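Transcriptional regulator (Streptococcus thermophilus LMD-9, PDB 5JUF) is ComR, a quorum-sensing transcriptional activator of competence, probably binding DNA through its helix-turn-helix domain and a signal peptide through its TPR domain. Local coordinates at residues 83-88 with 124-129; 87-92 with 243-248; 158-163 with 203-208. All coordinates share one frame; numbering follows the deposited sequence.

Contact 1: residues 83-88 with 124-129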
loop_
_atom_site.group_PDB
_atom_site.type_symbol
_atom_site.label_atom_id
_atom_site.label_comp_id
_atom_site.label_asym_id
_atom_site.label_seq_id
_atom_site.Cartn_x
_atom_site.Cartn_y
_atom_site.Cartn_z
ATOM N N ASN A 83 -0.144 -11.774 -5.767
ATOM C CA ASN A 83 -1.525 -11.460 -6.138
ATOM C C ASN A 83 -2.521 -12.296 -5.346
ATOM O O ASN A 83 -3.525 -11.772 -4.839
ATOM C CB ASN A 83 -1.735 -11.672 -7.639
ATOM C CG ASN A 83 -0.995 -10.649 -8.473
ATOM O OD1 ASN A 83 -0.514 -9.648 -7.953
ATOM N ND2 ASN A 83 -0.897 -10.893 -9.766
ATOM N N ARG A 84 -2.270 -13.603 -5.234
ATOM C CA ARG A 84 -3.175 -14.452 -4.466
ATOM C C ARG A 84 -3.333 -13.949 -3.037
ATOM O O ARG A 84 -4.443 -13.945 -2.493
ATOM C CB ARG A 84 -2.687 -15.899 -4.456
ATOM C CG ARG A 84 -3.512 -16.797 -3.540
ATOM C CD ARG A 84 -3.258 -18.269 -3.822
ATOM N NE ARG A 84 -2.210 -18.852 -2.986
ATOM C CZ ARG A 84 -2.441 -19.617 -1.922
ATOM N NH1 ARG A 84 -1.426 -20.120 -1.232
ATOM N NH2 ARG A 84 -3.688 -19.885 -1.553
ATOM N N LEU A 85 -2.244 -13.514 -2.406
ATOM C CA LEU A 85 -2.385 -13.150 -1.002
ATOM C C LEU A 85 -3.010 -11.764 -0.833
ATOM O O LEU A 85 -3.680 -11.510 0.175
ATOM C CB LEU A 85 -1.030 -13.261 -0.289
ATOM C CG LEU A 85 0.118 -12.289 -0.533
ATOM C CD1 LEU A 85 -0.098 -10.975 0.226
ATOM C CD2 LEU A 85 1.427 -12.941 -0.106
ATOM N N ILE A 86 -2.830 -10.864 -1.799
ATOM C CA ILE A 86 -3.554 -9.596 -1.746
ATOM C C ILE A 86 -5.052 -9.822 -1.933
ATOM O O ILE A 86 -5.878 -9.177 -1.273
ATOM C CB ILE A 86 -2.981 -8.606 -2.777
ATOM C CG1 ILE A 86 -1.612 -8.117 -2.296
ATOM C CG2 ILE A 86 -3.940 -7.416 -2.982
ATOM C CD1 ILE A 86 -0.784 -7.430 -3.331
ATOM N N LYS A 87 -5.432 -10.758 -2.803
ATOM C CA LYS A 87 -6.842 -11.062 -2.995
ATOM C C LYS A 87 -7.393 -11.993 -1.921
ATOM O O LYS A 87 -8.557 -12.384 -2.015
ATOM C CB LYS A 87 -7.077 -11.659 -4.389
ATOM C CG LYS A 87 -6.549 -10.771 -5.524
ATOM C CD LYS A 87 -7.002 -11.246 -6.889
ATOM C CE LYS A 87 -6.255 -12.492 -7.330
ATOM N NZ LYS A 87 -6.578 -12.853 -8.755
ATOM N N PHE A 88 -6.592 -12.354 -0.915
ATOM C CA PHE A 88 -7.055 -13.212 0.167
ATOM C C PHE A 88 -7.628 -12.357 1.298
ATOM O O PHE A 88 -6.871 -11.756 2.066
ATOM C CB PHE A 88 -5.918 -14.092 0.689
ATOM C CG PHE A 88 -6.349 -15.050 1.778
ATOM C CD1 PHE A 88 -7.099 -16.175 1.476
ATOM C CD2 PHE A 88 -6.023 -14.813 3.097
ATOM C CE1 PHE A 88 -7.502 -17.055 2.480
ATOM C CE2 PHE A 88 -6.421 -15.687 4.099
ATOM C CZ PHE A 88 -7.156 -16.805 3.789
ATOM N N ASP A 124 6.795 -6.560 3.811
ATOM C CA ASP A 124 6.961 -6.140 5.208
ATOM C C ASP A 124 5.803 -5.257 5.659
ATOM O O ASP A 124 5.360 -5.342 6.811
ATOM C CB ASP A 124 8.287 -5.379 5.393
ATOM C CG ASP A 124 9.520 -6.301 5.388
ATOM O OD1 ASP A 124 9.456 -7.407 5.946
ATOM O OD2 ASP A 124 10.553 -5.908 4.819
ATOM N N ILE A 125 5.326 -4.385 4.771
ATOM C CA ILE A 125 4.173 -3.528 5.065
ATOM C C ILE A 125 2.945 -4.378 5.378
ATOM O O ILE A 125 2.269 -4.183 6.395
ATOM C CB ILE A 125 3.902 -2.583 3.876
ATOM C CG1 ILE A 125 4.965 -1.481 3.795
ATOM C CG2 ILE A 125 2.491 -1.981 3.971
ATOM C CD1 ILE A 125 4.772 -0.525 2.596
ATOM N N LEU A 126 2.632 -5.322 4.489
ATOM C CA LEU A 126 1.475 -6.188 4.690
ATOM C C LEU A 126 1.589 -6.966 5.995
ATOM O O LEU A 126 0.609 -7.100 6.742
ATOM C CB LEU A 126 1.339 -7.139 3.502
ATOM C CG LEU A 126 0.988 -6.514 2.148
ATOM C CD1 LEU A 126 1.227 -7.517 1.021
ATOM C CD2 LEU A 126 -0.454 -6.014 2.115
ATOM N N GLU A 127 2.779 -7.474 6.300
ATOM C CA GLU A 127 2.955 -8.212 7.544
ATOM C C GLU A 127 2.744 -7.311 8.756
ATOM O O GLU A 127 2.076 -7.698 9.720
ATOM C CB GLU A 127 4.341 -8.841 7.594
ATOM C CG GLU A 127 4.605 -9.577 8.885
ATOM C CD GLU A 127 5.923 -10.318 8.860
ATOM O OE1 GLU A 127 6.957 -9.679 8.572
ATOM O OE2 GLU A 127 5.920 -11.540 9.116
ATOM N N ASN A 128 3.322 -6.107 8.732
ATOM C CA ASN A 128 3.226 -5.224 9.896
ATOM C C ASN A 128 1.803 -4.718 10.097
ATOM O O ASN A 128 1.314 -4.670 11.231
ATOM C CB ASN A 128 4.198 -4.056 9.745
ATOM C CG ASN A 128 5.626 -4.442 10.087
ATOM O OD1 ASN A 128 5.905 -5.592 10.423
ATOM N ND2 ASN A 128 6.542 -3.486 9.976
ATOM N N ILE A 129 1.119 -4.348 9.010
ATOM C CA ILE A 129 -0.258 -3.879 9.127
ATOM C C ILE A 129 -1.157 -5.007 9.622
ATOM O O ILE A 129 -1.948 -4.823 10.552
ATOM C CB ILE A 129 -0.754 -3.304 7.783
ATOM C CG1 ILE A 129 -0.011 -2.012 7.428
ATOM C CG2 ILE A 129 -2.261 -3.024 7.824
ATOM C CD1 ILE A 129 -0.427 -1.435 6.085
#
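L126 reaches across to L85 and I86 in an all-α solenoid, the tetratricopeptide (TPR) part of ComR, where helix 117-130 packs near the end of helix 76-86. It carries the most buried surface of the three and touches both partners with one methyl, CD1. The closer meeting is methyl to methyl, L126 CD1 lying 3.8 Å from L85 CD1, with the two leucine side chains running at a slant to each other. I86 adds a looser contact: its CG1 stands 4.4 Å from the same L126 CD1. Its CB does not aim straight at helix 117-130, but the outer part of the chain bends nearer.

L85 has the less common leucine shape. Its CG sits between the backbone N and the carbonyl carbon (chi1 71°), and this carries CD1 out toward L126. No hydrogen bond joins the two segments, and their nearest CA atoms, those of I86 and L126, are 8.9 Å apart, so the side chains alone bridge the gap.

Other helices add to the apolar surroundings. L126 also touches I104 of helix 94-111 and L164 of helix 160-173, while I86 leans on V201 and V205 of helix 200-219. Just past I86 the helix gives out: K87 N still bonds to N83 O at 3.0 Å, whereas F88 N makes a weak bond to L85 O, three residues back, at 3.2 Å.

Contact 2: residues 87-92 with 243-248. With SO4 (sulfate ion), chain B.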
loop_
_atom_site.group_PDB
_atom_site.type_symbol
_atom_site.label_atom_id
_atom_site.label_comp_id
_atom_site.label_asym_id
_atom_site.label_seq_id
_atom_site.Cartn_x
_atom_site.Cartn_y
_atom_site.Cartn_z
ATOM N N LYS A 87 -5.432 -10.758 -2.803
ATOM C CA LYS A 87 -6.842 -11.062 -2.995
ATOM C C LYS A 87 -7.393 -11.993 -1.921
ATOM O O LYS A 87 -8.557 -12.384 -2.015
ATOM C CB LYS A 87 -7.077 -11.659 -4.389
ATOM C CG LYS A 87 -6.549 -10.771 -5.524
ATOM C CD LYS A 87 -7.002 -11.246 -6.889
ATOM C CE LYS A 87 -6.255 -12.492 -7.330
ATOM N NZ LYS A 87 -6.578 -12.853 -8.755
ATOM N N PHE A 88 -6.592 -12.354 -0.915
ATOM C CA PHE A 88 -7.055 -13.212 0.167
ATOM C C PHE A 88 -7.628 -12.357 1.298
ATOM O O PHE A 88 -6.871 -11.756 2.066
ATOM C CB PHE A 88 -5.918 -14.092 0.689
ATOM C CG PHE A 88 -6.349 -15.050 1.778
ATOM C CD1 PHE A 88 -7.099 -16.175 1.476
ATOM C CD2 PHE A 88 -6.023 -14.813 3.097
ATOM C CE1 PHE A 88 -7.502 -17.055 2.480
ATOM C CE2 PHE A 88 -6.421 -15.687 4.099
ATOM C CZ PHE A 88 -7.156 -16.805 3.789
ATOM N N PRO A 89 -8.949 -12.266 1.435
ATOM C CA PRO A 89 -9.516 -11.390 2.463
ATOM C C PRO A 89 -9.527 -12.067 3.825
ATOM O O PRO A 89 -9.882 -13.241 3.957
ATOM C CB PRO A 89 -10.940 -11.135 1.953
ATOM C CG PRO A 89 -11.290 -12.403 1.240
ATOM C CD PRO A 89 -9.997 -12.934 0.642
ATOM N N THR A 90 -9.139 -11.311 4.847
ATOM C CA THR A 90 -9.153 -11.849 6.202
ATOM C C THR A 90 -10.526 -11.756 6.838
ATOM O O THR A 90 -10.865 -12.601 7.669
ATOM C CB THR A 90 -8.172 -11.102 7.092
ATOM O OG1 THR A 90 -8.660 -9.773 7.303
ATOM C CG2 THR A 90 -6.797 -11.051 6.452
ATOM N N TYR A 91 -11.307 -10.729 6.486
ATOM C CA TYR A 91 -12.596 -10.458 7.125
ATOM C C TYR A 91 -12.452 -10.290 8.634
ATOM O O TYR A 91 -13.373 -10.606 9.390
ATOM C CB TYR A 91 -13.619 -11.554 6.830
ATOM C CG TYR A 91 -13.895 -11.790 5.368
ATOM C CD1 TYR A 91 -14.397 -10.777 4.556
ATOM C CD2 TYR A 91 -13.693 -13.039 4.807
ATOM C CE1 TYR A 91 -14.672 -11.003 3.213
ATOM C CE2 TYR A 91 -13.964 -13.274 3.470
ATOM C CZ TYR A 91 -14.448 -12.257 2.678
ATOM O OH TYR A 91 -14.710 -12.511 1.347
ATOM N N ARG A 92 -11.287 -9.826 9.084
ATOM C CA ARG A 92 -10.999 -9.651 10.507
ATOM C C ARG A 92 -11.076 -10.971 11.280
ATOM O O ARG A 92 -11.120 -10.969 12.514
ATOM C CB ARG A 92 -11.930 -8.606 11.139
ATOM C CG ARG A 92 -11.688 -7.166 10.687
ATOM C CD ARG A 92 -12.834 -6.254 11.135
ATOM N NE ARG A 92 -13.831 -6.061 10.081
ATOM C CZ ARG A 92 -15.116 -5.789 10.296
ATOM N NH1 ARG A 92 -15.583 -5.689 11.534
ATOM N NH2 ARG A 92 -15.940 -5.627 9.268
ATOM N N TYR A 243 -18.484 -7.397 -3.521
ATOM C CA TYR A 243 -19.786 -7.103 -2.926
ATOM C C TYR A 243 -19.795 -7.276 -1.414
ATOM O O TYR A 243 -20.564 -6.594 -0.736
ATOM C CB TYR A 243 -20.868 -7.943 -3.607
ATOM C CG TYR A 243 -21.226 -7.341 -4.950
ATOM C CD1 TYR A 243 -21.492 -5.977 -5.061
ATOM C CD2 TYR A 243 -21.241 -8.111 -6.104
ATOM C CE1 TYR A 243 -21.790 -5.397 -6.281
ATOM C CE2 TYR A 243 -21.539 -7.541 -7.331
ATOM C CZ TYR A 243 -21.813 -6.180 -7.409
ATOM O OH TYR A 243 -22.113 -5.597 -8.620
ATOM N N SER A 244 -18.947 -8.149 -0.855
ATOM C CA SER A 244 -18.956 -8.310 0.598
ATOM C C SER A 244 -18.468 -7.053 1.319
ATOM O O SER A 244 -18.694 -6.919 2.527
ATOM C CB SER A 244 -18.110 -9.520 1.009
ATOM O OG SER A 244 -16.742 -9.283 0.742
ATOM N N TYR A 245 -17.828 -6.124 0.605
ATOM C CA TYR A 245 -17.368 -4.873 1.199
ATOM C C TYR A 245 -18.381 -3.752 1.057
ATOM O O TYR A 245 -18.179 -2.675 1.627
ATOM C CB TYR A 245 -16.043 -4.437 0.566
ATOM C CG TYR A 245 -14.892 -5.372 0.886
ATOM C CD1 TYR A 245 -14.979 -6.275 1.946
ATOM C CD2 TYR A 245 -13.722 -5.362 0.126
ATOM C CE1 TYR A 245 -13.941 -7.140 2.245
ATOM C CE2 TYR A 245 -12.675 -6.224 0.418
ATOM C CZ TYR A 245 -12.792 -7.113 1.479
ATOM O OH TYR A 245 -11.759 -7.975 1.786
ATOM N N LYS A 246 -19.454 -3.975 0.310
ATOM C CA LYS A 246 -20.421 -2.903 0.110
ATOM C C LYS A 246 -21.123 -2.489 1.393
ATOM O O LYS A 246 -21.323 -1.275 1.579
ATOM C CB LYS A 246 -21.437 -3.303 -0.965
ATOM C CG LYS A 246 -22.220 -2.137 -1.542
ATOM C CD LYS A 246 -22.841 -2.509 -2.890
ATOM C CE LYS A 246 -23.407 -1.284 -3.616
ATOM N NZ LYS A 246 -24.452 -1.697 -4.627
ATOM N N PRO A 247 -21.541 -3.397 2.292
ATOM C CA PRO A 247 -22.170 -2.911 3.531
ATOM C C PRO A 247 -21.292 -1.928 4.286
ATOM O O PRO A 247 -21.822 -0.947 4.818
ATOM C CB PRO A 247 -22.432 -4.204 4.326
ATOM C CG PRO A 247 -22.633 -5.255 3.276
ATOM C CD PRO A 247 -21.597 -4.877 2.209
ATOM N N SER A 248 -19.964 -2.129 4.305
ATOM C CA SER A 248 -19.090 -1.212 5.035
ATOM C C SER A 248 -19.124 0.186 4.430
ATOM O O SER A 248 -18.948 1.174 5.149
ATOM C CB SER A 248 -17.649 -1.751 5.087
ATOM O OG SER A 248 -16.994 -1.678 3.823
HETATM S S SO4 B . -7.439 -7.729 4.625
HETATM O O1 SO4 B . -8.135 -7.855 5.905
HETATM O O2 SO4 B . -7.539 -6.344 4.176
HETATM O O3 SO4 B . -6.036 -8.109 4.783
HETATM O O4 SO4 B . -8.068 -8.612 3.643
HETATM O O HOH W 1 -10.857 -8.512 4.496
#
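The ring of Y91 takes S244 OG at its edge, near the ring plane, 3.7 Å from Y91 CE1, and has P89 CB over one face, 3.8 Å above the plane and offset toward the rim. The Y245 and Y91 side chains cross at about a right angle, with Y245 CE1 4.0 Å from Y91 CE1. The far end of Y245 reaches the proline: its OH lies 3.3 Å from P89 CB. Y91 CG stands anti to its own carbonyl carbon (chi1 -58°), which brings the ring across P89 and puts its rim beside S244 and Y245.

No direct hydrogen bond links the segments; a water does the polar work. It accepts from Y91 N, pairs with Y245 OH at 2.9 Å, and donates to sulfate O4 at 2.9 Å and, weakly, to O1. The sulfate, probably from the crystallisation liquor, is also held by T90 N, which donates to O4 with an N-H...O angle of 160°, and by K100 NZ. T90 OG1 is modelled only 2.4 Å from sulfate O1, too short to be taken at face value. The same T90 OG1 accepts from R92 N at 3.2 Å, which makes an ST turn.

This is a surface contact between a loop and a 3-10 segment running into helix 246-260. Residues 87-92 link helix 76-86 to helix 94-111, whose R96 bonds to P89 O and touches Y91. Residues 243-245 lead into helix 246-260: Y245 meets the F207 ring of helix 200-219 with planes at about 15°, and P247 packs on A274 and F277 of helix 264-280.

Contact 3: residues 158-163 with 203-208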
loop_
_atom_site.group_PDB
_atom_site.type_symbol
_atom_site.label_atom_id
_atom_site.label_comp_id
_atom_site.label_asym_id
_atom_site.label_seq_id
_atom_site.Cartn_x
_atom_site.Cartn_y
_atom_site.Cartn_z
ATOM N N PHE A 158 -0.132 6.256 -9.178
ATOM C CA PHE A 158 0.340 5.298 -8.180
ATOM C C PHE A 158 0.194 3.877 -8.715
ATOM O O PHE A 158 -0.887 3.499 -9.182
ATOM C CB PHE A 158 -0.444 5.433 -6.868
ATOM C CG PHE A 158 -0.366 6.807 -6.229
ATOM C CD1 PHE A 158 0.859 7.489 -6.111
ATOM C CD2 PHE A 158 -1.506 7.405 -5.723
ATOM C CE1 PHE A 158 0.922 8.739 -5.515
ATOM C CE2 PHE A 158 -1.446 8.664 -5.116
ATOM C CZ PHE A 158 -0.230 9.331 -5.010
ATOM N N SER A 159 1.275 3.094 -8.645
ATOM C CA SER A 159 1.200 1.651 -8.868
ATOM C C SER A 159 0.562 0.966 -7.661
ATOM O O SER A 159 0.282 1.592 -6.640
ATOM C CB SER A 159 2.595 1.074 -9.111
ATOM O OG SER A 159 3.392 1.259 -7.945
ATOM N N THR A 160 0.353 -0.356 -7.763
ATOM C CA THR A 160 -0.065 -1.136 -6.594
ATOM C C THR A 160 0.910 -0.968 -5.436
ATOM O O THR A 160 0.504 -0.770 -4.285
ATOM C CB THR A 160 -0.177 -2.615 -6.952
ATOM O OG1 THR A 160 -1.066 -2.784 -8.073
ATOM C CG2 THR A 160 -0.676 -3.397 -5.728
ATOM N N ASN A 161 2.209 -1.069 -5.718
ATOM C CA ASN A 161 3.205 -0.913 -4.658
ATOM C C ASN A 161 3.147 0.475 -4.035
ATOM O O ASN A 161 3.346 0.623 -2.823
ATOM C CB ASN A 161 4.600 -1.187 -5.218
ATOM C CG ASN A 161 4.851 -2.667 -5.434
ATOM O OD1 ASN A 161 4.048 -3.500 -5.023
ATOM N ND2 ASN A 161 5.963 -2.997 -6.076
ATOM N N ASP A 162 2.945 1.508 -4.857
ATOM C CA ASP A 162 2.807 2.863 -4.333
ATOM C C ASP A 162 1.633 2.951 -3.373
ATOM O O ASP A 162 1.720 3.614 -2.339
ATOM C CB ASP A 162 2.597 3.878 -5.464
ATOM C CG ASP A 162 3.809 4.041 -6.366
ATOM O OD1 ASP A 162 4.935 3.715 -5.939
ATOM O OD2 ASP A 162 3.618 4.503 -7.519
ATOM N N LEU A 163 0.501 2.330 -3.731
ATOM C CA LEU A 163 -0.671 2.392 -2.860
ATOM C C LEU A 163 -0.428 1.661 -1.549
ATOM O O LEU A 163 -1.028 2.014 -0.528
ATOM C CB LEU A 163 -1.893 1.811 -3.578
ATOM C CG LEU A 163 -2.396 2.591 -4.792
ATOM C CD1 LEU A 163 -3.589 1.870 -5.422
ATOM C CD2 LEU A 163 -2.787 4.001 -4.351
ATOM N N ASN A 203 -7.259 -2.751 -7.531
ATOM C CA ASN A 203 -8.501 -2.188 -7.021
ATOM C C ASN A 203 -8.719 -2.533 -5.556
ATOM O O ASN A 203 -9.269 -1.723 -4.801
ATOM C CB ASN A 203 -9.681 -2.677 -7.871
ATOM C CG ASN A 203 -9.642 -2.130 -9.282
ATOM O OD1 ASN A 203 -8.832 -1.255 -9.592
ATOM N ND2 ASN A 203 -10.534 -2.625 -10.142
ATOM N N ILE A 204 -8.330 -3.743 -5.139
ATOM C CA ILE A 204 -8.479 -4.126 -3.736
ATOM C C ILE A 204 -7.602 -3.248 -2.856
ATOM O O ILE A 204 -8.040 -2.734 -1.821
ATOM C CB ILE A 204 -8.153 -5.621 -3.550
ATOM C CG1 ILE A 204 -9.297 -6.473 -4.096
ATOM C CG2 ILE A 204 -7.906 -5.938 -2.072
ATOM C CD1 ILE A 204 -8.976 -7.943 -4.186
ATOM N N VAL A 205 -6.347 -3.051 -3.266
ATOM C CA VAL A 205 -5.446 -2.202 -2.490
ATOM C C VAL A 205 -5.956 -0.771 -2.471
ATOM O O VAL A 205 -5.969 -0.116 -1.425
ATOM C CB VAL A 205 -4.014 -2.281 -3.051
ATOM C CG1 VAL A 205 -3.151 -1.210 -2.409
ATOM C CG2 VAL A 205 -3.424 -3.671 -2.796
ATOM N N LEU A 206 -6.394 -0.271 -3.629
ATOM C CA LEU A 206 -7.025 1.043 -3.687
ATOM C C LEU A 206 -8.227 1.123 -2.742
ATOM O O LEU A 206 -8.383 2.101 -2.001
ATOM C CB LEU A 206 -7.441 1.343 -5.131
ATOM C CG LEU A 206 -8.182 2.660 -5.396
ATOM C CD1 LEU A 206 -7.310 3.853 -4.966
ATOM C CD2 LEU A 206 -8.601 2.782 -6.857
ATOM N N PHE A 207 -9.087 0.093 -2.750
ATOM C CA PHE A 207 -10.268 0.110 -1.883
ATOM C C PHE A 207 -9.871 0.226 -0.419
ATOM O O PHE A 207 -10.453 1.014 0.343
ATOM C CB PHE A 207 -11.118 -1.148 -2.088
ATOM C CG PHE A 207 -12.344 -1.185 -1.208
ATOM C CD1 PHE A 207 -13.518 -0.565 -1.617
ATOM C CD2 PHE A 207 -12.313 -1.814 0.031
ATOM C CE1 PHE A 207 -14.653 -0.581 -0.815
ATOM C CE2 PHE A 207 -13.446 -1.822 0.854
ATOM C CZ PHE A 207 -14.609 -1.194 0.429
ATOM N N ASN A 208 -8.893 -0.565 -0.002
ATOM C CA ASN A 208 -8.471 -0.517 1.390
ATOM C C ASN A 208 -7.878 0.845 1.748
ATOM O O ASN A 208 -8.073 1.335 2.866
ATOM C CB ASN A 208 -7.494 -1.665 1.662
ATOM C CG ASN A 208 -8.199 -3.023 1.665
ATOM O OD1 ASN A 208 -9.396 -3.098 1.938
ATOM N ND2 ASN A 208 -7.470 -4.085 1.359
#
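T160 and L163, on the first turn of helix 160-173, pack against V205 and L206 of helix 200-219, a buried helix-helix contact within the ComR tetratricopeptide solenoid. Between the two segments the packing is apolar. V205 uses both branches: CG1 presses on L163 CB at 3.5 Å, tighter than usual van der Waals contact, while CG2 meets T160 CG2 at 4.0 Å, the two side chains crossing at about a right angle. The valine's CG1 lies anti to its backbone N (chi1 170°), and this turns the two methyls toward separate partners. L163 also sets its CD1 3.9 Å from L206 CB. The helices come close here, with 6.5 Å between the CA atoms of L163 and L206. L206 also touches V191 of helix 181-192 and V236 of helix 226-240.

No hydrogen bond joins the two segments, but just before helix 160-173 F158 O bonds to Y202 OH of helix 200-219. S159 and D162 form a capping box, each side chain taking the backbone N-H of the other residue. N161 ties this end outward, its OD1 bonded to K82 NZ and its ND2 to E119 OE2.

D162 also has a salt bridge to K155 NZ, which would be expected to favour the charged carboxylate. In the box, D162 N donates to S159 OG at 3.1 Å, and S159 N meets D162 OD2 at 3.0 Å from above the carboxylate plane, 43° out of it.

Starting from the N terminus, the chain passes the helix-turn-helix region and enters helix 76-86. Contact 1 begins at the end of that helix and contact 2 in the loop that follows; they share K87 and F88. Contact 1 closes a short loop when helix 117-130 returns. Contact 3 opens afterwards, in series with it, and joins helix 160-173 to helix 200-219. Contact 2 closes last, at 243-248, and its long loop encloses contact 3. Contacts 1 and 2 each touch helix 200-219, and their shared K87 does so with its CG 4.0 Å from I204 CD1. Helix 200-219 thus connects the early helices to the 243-248 turn.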